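Protein (triosephosphate isomerase) (Thermotoga maritima, PDB 1B9B) catalyses the interconversion of dihydroxyacetone phosphate and glyceraldehyde 3-phosphate, a step of glycolysis and gluconeogenesis. Local coordinates at residues 142-147 with 189-194; 159-164 with 201-206. All coordinates share one frame; numbering follows the deposited sequence.

Contact 1 (142-147 with 189-194)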
ATOM      1  N   CYS B 142     -18.236  -2.840 -14.204  1.00 41.20           N
ATOM      2  CA  CYS B 142     -16.823  -3.148 -14.380  1.00 38.92           C
ATOM      3  C   CYS B 142     -16.202  -3.620 -13.077  1.00 39.77           C
ATOM      4  O   CYS B 142     -15.227  -4.366 -13.089  1.00 46.05           O
ATOM      5  CB  CYS B 142     -16.060  -1.946 -14.919  1.00 33.74           C
ATOM      6  SG  CYS B 142     -16.072  -1.869 -16.719  1.00 35.01           S
ATOM      7  N   VAL B 143     -16.752  -3.184 -11.951  1.00 36.24           N
ATOM      8  CA  VAL B 143     -16.226  -3.640 -10.673  1.00 35.87           C
ATOM      9  C   VAL B 143     -16.615  -5.108 -10.563  1.00 34.18           C
ATOM     10  O   VAL B 143     -15.792  -5.954 -10.235  1.00 38.18           O
ATOM     11  CB  VAL B 143     -16.815  -2.857  -9.472  1.00 34.38           C
ATOM     12  CG1 VAL B 143     -16.597  -3.636  -8.191  1.00 30.00           C
ATOM     13  CG2 VAL B 143     -16.149  -1.497  -9.358  1.00 31.28           C
ATOM     14  N   VAL B 144     -17.869  -5.414 -10.858  1.00 33.01           N
ATOM     15  CA  VAL B 144     -18.308  -6.799 -10.783  1.00 36.34           C
ATOM     16  C   VAL B 144     -17.598  -7.679 -11.810  1.00 35.96           C
ATOM     17  O   VAL B 144     -17.149  -8.780 -11.475  1.00 31.38           O
ATOM     18  CB  VAL B 144     -19.845  -6.922 -10.958  1.00 33.69           C
ATOM     19  CG1 VAL B 144     -20.226  -8.346 -11.303  1.00 30.64           C
ATOM     20  CG2 VAL B 144     -20.527  -6.535  -9.669  1.00 31.36           C
ATOM     21  N   GLU B 145     -17.488  -7.196 -13.049  1.00 37.00           N
ATOM     22  CA  GLU B 145     -16.827  -7.976 -14.092  1.00 39.11           C
ATOM     23  C   GLU B 145     -15.376  -8.283 -13.730  1.00 39.94           C
ATOM     24  O   GLU B 145     -14.917  -9.420 -13.870  1.00 42.80           O
ATOM     25  CB  GLU B 145     -16.873  -7.251 -15.436  1.00 37.17           C
ATOM     26  CG  GLU B 145     -16.182  -8.025 -16.539  1.00 35.15           C
ATOM     27  CD  GLU B 145     -16.373  -7.413 -17.899  1.00 39.47           C
ATOM     28  OE1 GLU B 145     -17.306  -6.604 -18.056  1.00 41.14           O
ATOM     29  OE2 GLU B 145     -15.599  -7.750 -18.823  1.00 45.03           O
ATOM     30  N   LYS B 146     -14.651  -7.275 -13.265  1.00 35.86           N
ATOM     31  CA  LYS B 146     -13.271  -7.491 -12.880  1.00 36.00           C
ATOM     32  C   LYS B 146     -13.173  -8.602 -11.838  1.00 36.99           C
ATOM     33  O   LYS B 146     -12.343  -9.506 -11.957  1.00 38.86           O
ATOM     34  CB  LYS B 146     -12.660  -6.217 -12.307  1.00 35.06           C
ATOM     35  CG  LYS B 146     -11.311  -6.472 -11.675  1.00 40.08           C
ATOM     36  CD  LYS B 146     -10.690  -5.218 -11.120  1.00 46.99           C
ATOM     37  CE  LYS B 146      -9.478  -5.555 -10.264  1.00 51.49           C
ATOM     38  NZ  LYS B 146      -8.517  -6.438 -10.982  1.00 56.21           N
ATOM     39  N   GLN B 147     -14.032  -8.535 -10.821  1.00 36.48           N
ATOM     40  CA  GLN B 147     -14.026  -9.526  -9.749  1.00 33.22           C
ATOM     41  C   GLN B 147     -14.436 -10.906 -10.222  1.00 30.98           C
ATOM     42  O   GLN B 147     -13.941 -11.910  -9.708  1.00 30.09           O
ATOM     43  CB  GLN B 147     -14.934  -9.078  -8.602  1.00 30.65           C
ATOM     44  CG  GLN B 147     -14.626  -7.670  -8.110  1.00 33.02           C
ATOM     45  CD  GLN B 147     -15.426  -7.264  -6.882  1.00 34.83           C
ATOM     46  OE1 GLN B 147     -16.645  -7.404  -6.848  1.00 37.61           O
ATOM     47  NE2 GLN B 147     -14.736  -6.744  -5.871  1.00 33.71           N
ATOM     48  N   ALA B 189     -28.340 -10.390 -13.729  1.00 39.76           N
ATOM     49  CA  ALA B 189     -28.527 -10.718 -15.138  1.00 42.47           C
ATOM     50  C   ALA B 189     -27.243 -10.483 -15.929  1.00 43.66           C
ATOM     51  O   ALA B 189     -26.915 -11.239 -16.847  1.00 41.93           O
ATOM     52  CB  ALA B 189     -29.653  -9.889 -15.714  1.00 42.12           C
ATOM     53  N   PHE B 190     -26.531  -9.419 -15.565  1.00 42.23           N
ATOM     54  CA  PHE B 190     -25.266  -9.056 -16.189  1.00 41.71           C
ATOM     55  C   PHE B 190     -24.246 -10.162 -15.921  1.00 42.85           C
ATOM     56  O   PHE B 190     -23.703 -10.778 -16.841  1.00 46.48           O
ATOM     57  CB  PHE B 190     -24.779  -7.748 -15.584  1.00 43.54           C
ATOM     58  CG  PHE B 190     -23.384  -7.391 -15.955  1.00 48.01           C
ATOM     59  CD1 PHE B 190     -23.072  -6.996 -17.245  1.00 50.21           C
ATOM     60  CD2 PHE B 190     -22.377  -7.424 -15.002  1.00 51.57           C
ATOM     61  CE1 PHE B 190     -21.775  -6.634 -17.583  1.00 50.45           C
ATOM     62  CE2 PHE B 190     -21.074  -7.062 -15.329  1.00 53.25           C
ATOM     63  CZ  PHE B 190     -20.774  -6.667 -16.622  1.00 50.98           C
ATOM     64  N   ILE B 191     -23.997 -10.398 -14.639  1.00 38.02           N
ATOM     65  CA  ILE B 191     -23.070 -11.425 -14.194  1.00 31.75           C
ATOM     66  C   ILE B 191     -23.365 -12.734 -14.910  1.00 34.84           C
ATOM     67  O   ILE B 191     -22.479 -13.573 -15.071  1.00 39.61           O
ATOM     68  CB  ILE B 191     -23.197 -11.647 -12.663  1.00 27.63           C
ATOM     69  CG1 ILE B 191     -22.743 -10.386 -11.933  1.00 25.37           C
ATOM     70  CG2 ILE B 191     -22.397 -12.867 -12.217  1.00 21.29           C
ATOM     71  CD1 ILE B 191     -22.778 -10.498 -10.437  1.00 30.88           C
ATOM     72  N   ARG B 192     -24.601 -12.916 -15.354  1.00 35.17           N
ATOM     73  CA  ARG B 192     -24.933 -14.167 -16.018  1.00 36.22           C
ATOM     74  C   ARG B 192     -24.672 -14.103 -17.505  1.00 35.84           C
ATOM     75  O   ARG B 192     -24.412 -15.128 -18.142  1.00 34.70           O
ATOM     76  CB  ARG B 192     -26.388 -14.558 -15.761  1.00 31.97           C
ATOM     77  CG  ARG B 192     -26.665 -16.005 -16.104  1.00 33.25           C
ATOM     78  CD  ARG B 192     -28.095 -16.377 -15.784  1.00 44.33           C
ATOM     79  NE  ARG B 192     -28.386 -16.210 -14.367  1.00 48.71           N
ATOM     80  CZ  ARG B 192     -28.060 -17.090 -13.429  1.00 50.39           C
ATOM     81  NH1 ARG B 192     -27.431 -18.213 -13.760  1.00 46.53           N
ATOM     82  NH2 ARG B 192     -28.351 -16.837 -12.157  1.00 52.62           N
ATOM     83  N   LYS B 193     -24.740 -12.902 -18.066  1.00 37.12           N
ATOM     84  CA  LYS B 193     -24.488 -12.763 -19.490  1.00 40.82           C
ATOM     85  C   LYS B 193     -22.988 -12.901 -19.639  1.00 42.28           C
ATOM     86  O   LYS B 193     -22.508 -13.578 -20.551  1.00 39.51           O
ATOM     87  CB  LYS B 193     -24.945 -11.399 -20.002  1.00 40.36           C
ATOM     88  CG  LYS B 193     -24.920 -11.279 -21.523  1.00 49.12           C
ATOM     89  CD  LYS B 193     -25.212  -9.859 -21.984  1.00 58.69           C
ATOM     90  CE  LYS B 193     -24.163  -8.887 -21.453  1.00 68.29           C
ATOM     91  NZ  LYS B 193     -24.429  -7.478 -21.862  1.00 75.56           N
ATOM     92  N   LEU B 194     -22.268 -12.257 -18.716  1.00 41.55           N
ATOM     93  CA  LEU B 194     -20.809 -12.278 -18.673  1.00 39.56           C
ATOM     94  C   LEU B 194     -20.368 -13.735 -18.594  1.00 37.14           C
ATOM     95  O   LEU B 194     -19.588 -14.220 -19.411  1.00 35.74           O
ATOM     96  CB  LEU B 194     -20.315 -11.527 -17.429  1.00 41.39           C
ATOM     97  CG  LEU B 194     -18.899 -10.939 -17.426  1.00 43.98           C
ATOM     98  CD1 LEU B 194     -18.564 -10.402 -16.046  1.00 47.88           C
ATOM     99  CD2 LEU B 194     -17.908 -11.989 -17.815  1.00 45.58           C
TER
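Val-144 and Glu-145 carry the contact between the helical segments 142-147 and 189-194, one with a methyl branch, the other mainly with its methylenes. Val-144 meets the second helix through one branch: CG1, set anti to its backbone N, reaches CG1 of Ile-191 at 3.3 Å and its CD1 at 3.4 Å, the two side chains crossing nearly at right angles. The same CG1 lies near the plane of the Phe-190 ring, 4.3 Å from CE2 on its edge. At the next residue, the extended chain of Glu-145 (chi1 179°) uses its methylenes as a hydrophobic surface. Its CG rests 3.4 Å from CD1 of Leu-194, while OE1 stands at the edge of the Phe-190 ring, 3.8 Å from CZ, with carboxylate and ring planes 50° apart. The other oxygen, OE2, forms a salt bridge to Arg-149 NE within the same helix, which probably helps hold the chain outstretched. An alanine in place of Glu-145 would probably weaken the packing on Leu-194 and the Phe-190 edge, and would leave Arg-149 without this ion pair. In the next shell, Phe-141 packs edge-to-face with Phe-190, and Ile-191 continues inward onto Val-128, Ile-165 and Ile-209 of the barrel strands. Cys-142 turns from the pairing to form a disulfide with Cys-142 of a second subunit, so this helix also faces a subunit interface. The segment axes approach to 10.5 Å and cross at -42°; their parent helices, 140-152 and 181-198, are neighbours in the outer layer of a (beta/alpha)8, or TIM, barrel.

Contact 2 (159-164 with 201-206)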
ATOM      1  N   GLU B 159     -15.152 -26.934 -13.789  1.00 57.67           N
ATOM      2  CA  GLU B 159     -14.945 -26.327 -12.482  1.00 53.83           C
ATOM      3  C   GLU B 159     -15.823 -25.101 -12.283  1.00 50.18           C
ATOM      4  O   GLU B 159     -16.332 -24.860 -11.187  1.00 46.43           O
ATOM      5  CB  GLU B 159     -13.470 -25.949 -12.329  1.00 55.58           C
ATOM      6  CG  GLU B 159     -12.547 -27.152 -12.326  1.00 58.20           C
ATOM      7  CD  GLU B 159     -11.108 -26.792 -12.602  1.00 62.86           C
ATOM      8  OE1 GLU B 159     -10.838 -25.641 -13.009  1.00 65.25           O
ATOM      9  OE2 GLU B 159     -10.244 -27.672 -12.419  1.00 70.36           O
ATOM     10  N   ALA B 160     -15.996 -24.338 -13.359  1.00 47.71           N
ATOM     11  CA  ALA B 160     -16.796 -23.124 -13.340  1.00 44.09           C
ATOM     12  C   ALA B 160     -18.230 -23.371 -12.893  1.00 44.89           C
ATOM     13  O   ALA B 160     -18.806 -22.561 -12.165  1.00 45.80           O
ATOM     14  CB  ALA B 160     -16.786 -22.494 -14.708  1.00 40.77           C
ATOM     15  N   LYS B 161     -18.807 -24.485 -13.324  1.00 43.81           N
ATOM     16  CA  LYS B 161     -20.178 -24.813 -12.961  1.00 46.13           C
ATOM     17  C   LYS B 161     -20.353 -25.002 -11.456  1.00 45.24           C
ATOM     18  O   LYS B 161     -21.399 -24.664 -10.890  1.00 46.74           O
ATOM     19  CB  LYS B 161     -20.633 -26.075 -13.702  1.00 48.29           C
ATOM     20  CG  LYS B 161     -20.622 -25.923 -15.214  1.00 61.06           C
ATOM     21  CD  LYS B 161     -21.748 -26.705 -15.885  1.00 69.80           C
ATOM     22  CE  LYS B 161     -21.568 -28.211 -15.771  1.00 74.08           C
ATOM     23  NZ  LYS B 161     -20.427 -28.705 -16.587  1.00 81.00           N
ATOM     24  N   ARG B 162     -19.320 -25.528 -10.810  1.00 42.30           N
ATOM     25  CA  ARG B 162     -19.360 -25.779  -9.377  1.00 41.08           C
ATOM     26  C   ARG B 162     -19.285 -24.515  -8.529  1.00 38.57           C
ATOM     27  O   ARG B 162     -19.683 -24.516  -7.369  1.00 40.58           O
ATOM     28  CB  ARG B 162     -18.232 -26.726  -8.993  1.00 42.91           C
ATOM     29  CG  ARG B 162     -18.354 -28.108  -9.601  1.00 53.16           C
ATOM     30  CD  ARG B 162     -17.041 -28.848  -9.474  1.00 65.97           C
ATOM     31  NE  ARG B 162     -16.540 -28.787  -8.103  1.00 78.79           N
ATOM     32  CZ  ARG B 162     -15.290 -29.065  -7.744  1.00 80.73           C
ATOM     33  NH1 ARG B 162     -14.398 -29.426  -8.660  1.00 83.60           N
ATOM     34  NH2 ARG B 162     -14.930 -28.973  -6.469  1.00 80.60           N
ATOM     35  N   VAL B 163     -18.780 -23.432  -9.097  1.00 34.85           N
ATOM     36  CA  VAL B 163     -18.686 -22.194  -8.341  1.00 33.53           C
ATOM     37  C   VAL B 163     -20.077 -21.610  -8.069  1.00 34.93           C
ATOM     38  O   VAL B 163     -21.033 -21.872  -8.807  1.00 39.97           O
ATOM     39  CB  VAL B 163     -17.820 -21.163  -9.102  1.00 30.82           C
ATOM     40  CG1 VAL B 163     -17.690 -19.877  -8.310  1.00 23.51           C
ATOM     41  CG2 VAL B 163     -16.451 -21.754  -9.355  1.00 30.55           C
ATOM     42  N   VAL B 164     -20.191 -20.851  -6.983  1.00 29.43           N
ATOM     43  CA  VAL B 164     -21.442 -20.201  -6.624  1.00 28.66           C
ATOM     44  C   VAL B 164     -21.049 -18.765  -6.384  1.00 30.77           C
ATOM     45  O   VAL B 164     -20.134 -18.493  -5.616  1.00 32.63           O
ATOM     46  CB  VAL B 164     -22.075 -20.781  -5.318  1.00 29.03           C
ATOM     47  CG1 VAL B 164     -23.157 -19.854  -4.802  1.00 24.29           C
ATOM     48  CG2 VAL B 164     -22.684 -22.153  -5.580  1.00 27.92           C
ATOM     49  N   GLU B 201     -23.575 -20.839 -22.674  1.00 63.55           N
ATOM     50  CA  GLU B 201     -24.934 -20.782 -22.160  1.00 63.21           C
ATOM     51  C   GLU B 201     -25.135 -21.814 -21.070  1.00 60.60           C
ATOM     52  O   GLU B 201     -25.569 -21.488 -19.968  1.00 58.88           O
ATOM     53  CB  GLU B 201     -25.939 -21.028 -23.287  1.00 72.33           C
ATOM     54  CG  GLU B 201     -26.164 -19.837 -24.213  1.00 84.51           C
ATOM     55  CD  GLU B 201     -26.737 -18.621 -23.485  1.00 92.90           C
ATOM     56  OE1 GLU B 201     -27.713 -18.777 -22.713  1.00 98.12           O
ATOM     57  OE2 GLU B 201     -26.214 -17.503 -23.694  1.00 97.31           O
ATOM     58  N   GLU B 202     -24.815 -23.063 -21.385  1.00 58.95           N
ATOM     59  CA  GLU B 202     -24.968 -24.142 -20.428  1.00 58.54           C
ATOM     60  C   GLU B 202     -24.370 -23.789 -19.079  1.00 56.67           C
ATOM     61  O   GLU B 202     -25.029 -23.898 -18.052  1.00 58.56           O
ATOM     62  CB  GLU B 202     -24.311 -25.417 -20.948  1.00 65.13           C
ATOM     63  CG  GLU B 202     -24.119 -26.476 -19.869  1.00 77.14           C
ATOM     64  CD  GLU B 202     -23.548 -27.774 -20.402  1.00 84.73           C
ATOM     65  OE1 GLU B 202     -23.431 -27.917 -21.639  1.00 88.79           O
ATOM     66  OE2 GLU B 202     -23.224 -28.659 -19.580  1.00 90.08           O
ATOM     67  N   THR B 203     -23.114 -23.366 -19.086  1.00 55.34           N
ATOM     68  CA  THR B 203     -22.432 -23.014 -17.853  1.00 52.29           C
ATOM     69  C   THR B 203     -23.106 -21.880 -17.090  1.00 48.60           C
ATOM     70  O   THR B 203     -23.433 -22.027 -15.914  1.00 48.42           O
ATOM     71  CB  THR B 203     -20.968 -22.643 -18.131  1.00 52.26           C
ATOM     72  OG1 THR B 203     -20.288 -23.793 -18.652  1.00 56.25           O
ATOM     73  CG2 THR B 203     -20.277 -22.200 -16.859  1.00 53.11           C
ATOM     74  N   ALA B 204     -23.324 -20.756 -17.758  1.00 45.72           N
ATOM     75  CA  ALA B 204     -23.943 -19.604 -17.110  1.00 46.05           C
ATOM     76  C   ALA B 204     -25.284 -19.953 -16.469  1.00 45.70           C
ATOM     77  O   ALA B 204     -25.742 -19.277 -15.549  1.00 47.36           O
ATOM     78  CB  ALA B 204     -24.113 -18.459 -18.118  1.00 37.09           C
ATOM     79  N   GLY B 205     -25.909 -21.019 -16.944  1.00 44.08           N
ATOM     80  CA  GLY B 205     -27.191 -21.394 -16.392  1.00 46.81           C
ATOM     81  C   GLY B 205     -27.069 -22.323 -15.208  1.00 49.58           C
ATOM     82  O   GLY B 205     -28.022 -22.503 -14.451  1.00 56.19           O
ATOM     83  N   SER B 206     -25.893 -22.912 -15.038  1.00 47.67           N
ATOM     84  CA  SER B 206     -25.668 -23.843 -13.942  1.00 48.00           C
ATOM     85  C   SER B 206     -25.192 -23.148 -12.677  1.00 44.21           C
ATOM     86  O   SER B 206     -25.461 -23.593 -11.565  1.00 46.42           O
ATOM     87  CB  SER B 206     -24.640 -24.897 -14.361  1.00 52.63           C
ATOM     88  OG  SER B 206     -25.067 -25.594 -15.521  1.00 57.59           O
TER
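Lys-161 gives the largest share of the surface buried here, and it does so mostly with its methylenes. CG is anti to the carbonyl carbon (chi1 -61°), and bends at chi2, chi3 and chi4 curl the chain along the side of segment 201-206. CD comes to 3.5 Å from OG of Ser-206 and 3.7 Å from its CB, a van der Waals approach by an aliphatic carbon. Farther out, NZ is 4.1 Å from Glu-202 OE2, too long for a salt bridge, though the opposite charges probably still attract; the ammonium has its salt bridge with Glu-158. Thr-203, second in buried surface, crosses Lys-161 at about a right angle and fits between two residues: its CG2 is 4.1 Å from CG of Lys-161 and also 4.1 Å from CB of Ala-160. Its hydroxyl, anti to the carbonyl carbon, is engaged by Asp-200 and Lys-157, so the methyl is the part left to meet Ala-160. Ser-206 completes the trio, its CB directed at helix 157-162. The hydroxyl turns back (chi1 -58°) to donate to Glu-202 O at 3.0 Å, coming in above the carbonyl plane; that oxygen also accepts from Gly-205 N and is therefore gripped twice. This probably helps hold OG beside the lysine chain. The methyl of Ala-160 also touches Phe-152 of helix 140-152 and Tyr-199. Two short helices thus meet just before the strands they feed, 164-167 and 208-211, which are adjacent in the sheet. Such a pairing belongs to the alpha-to-beta connections of the TIM barrel.

The contacts interleave along the chain: helices 140-152 and 157-162 supply the first segments and helices 181-198 and 201-206, also consecutive, the second. Their centres are about 14 Å apart, and they meet directly where Arg-192 NH1 of contact 1 approaches Ala-204 O of contact 2 at 2.7 Å, probably a hydrogen bond. The same guanidinium also bonds to Ile-207 O and forms salt bridges with Asp-228 and Asp-230, so it ties helix 181-198 to the approaches of strands 208-211 and 231-234. Contact 1 joins outer helices flanking the barrel; contact 2 lies away from the active site, whose catalytic residues in this family sit at the C-terminal ends of the strands.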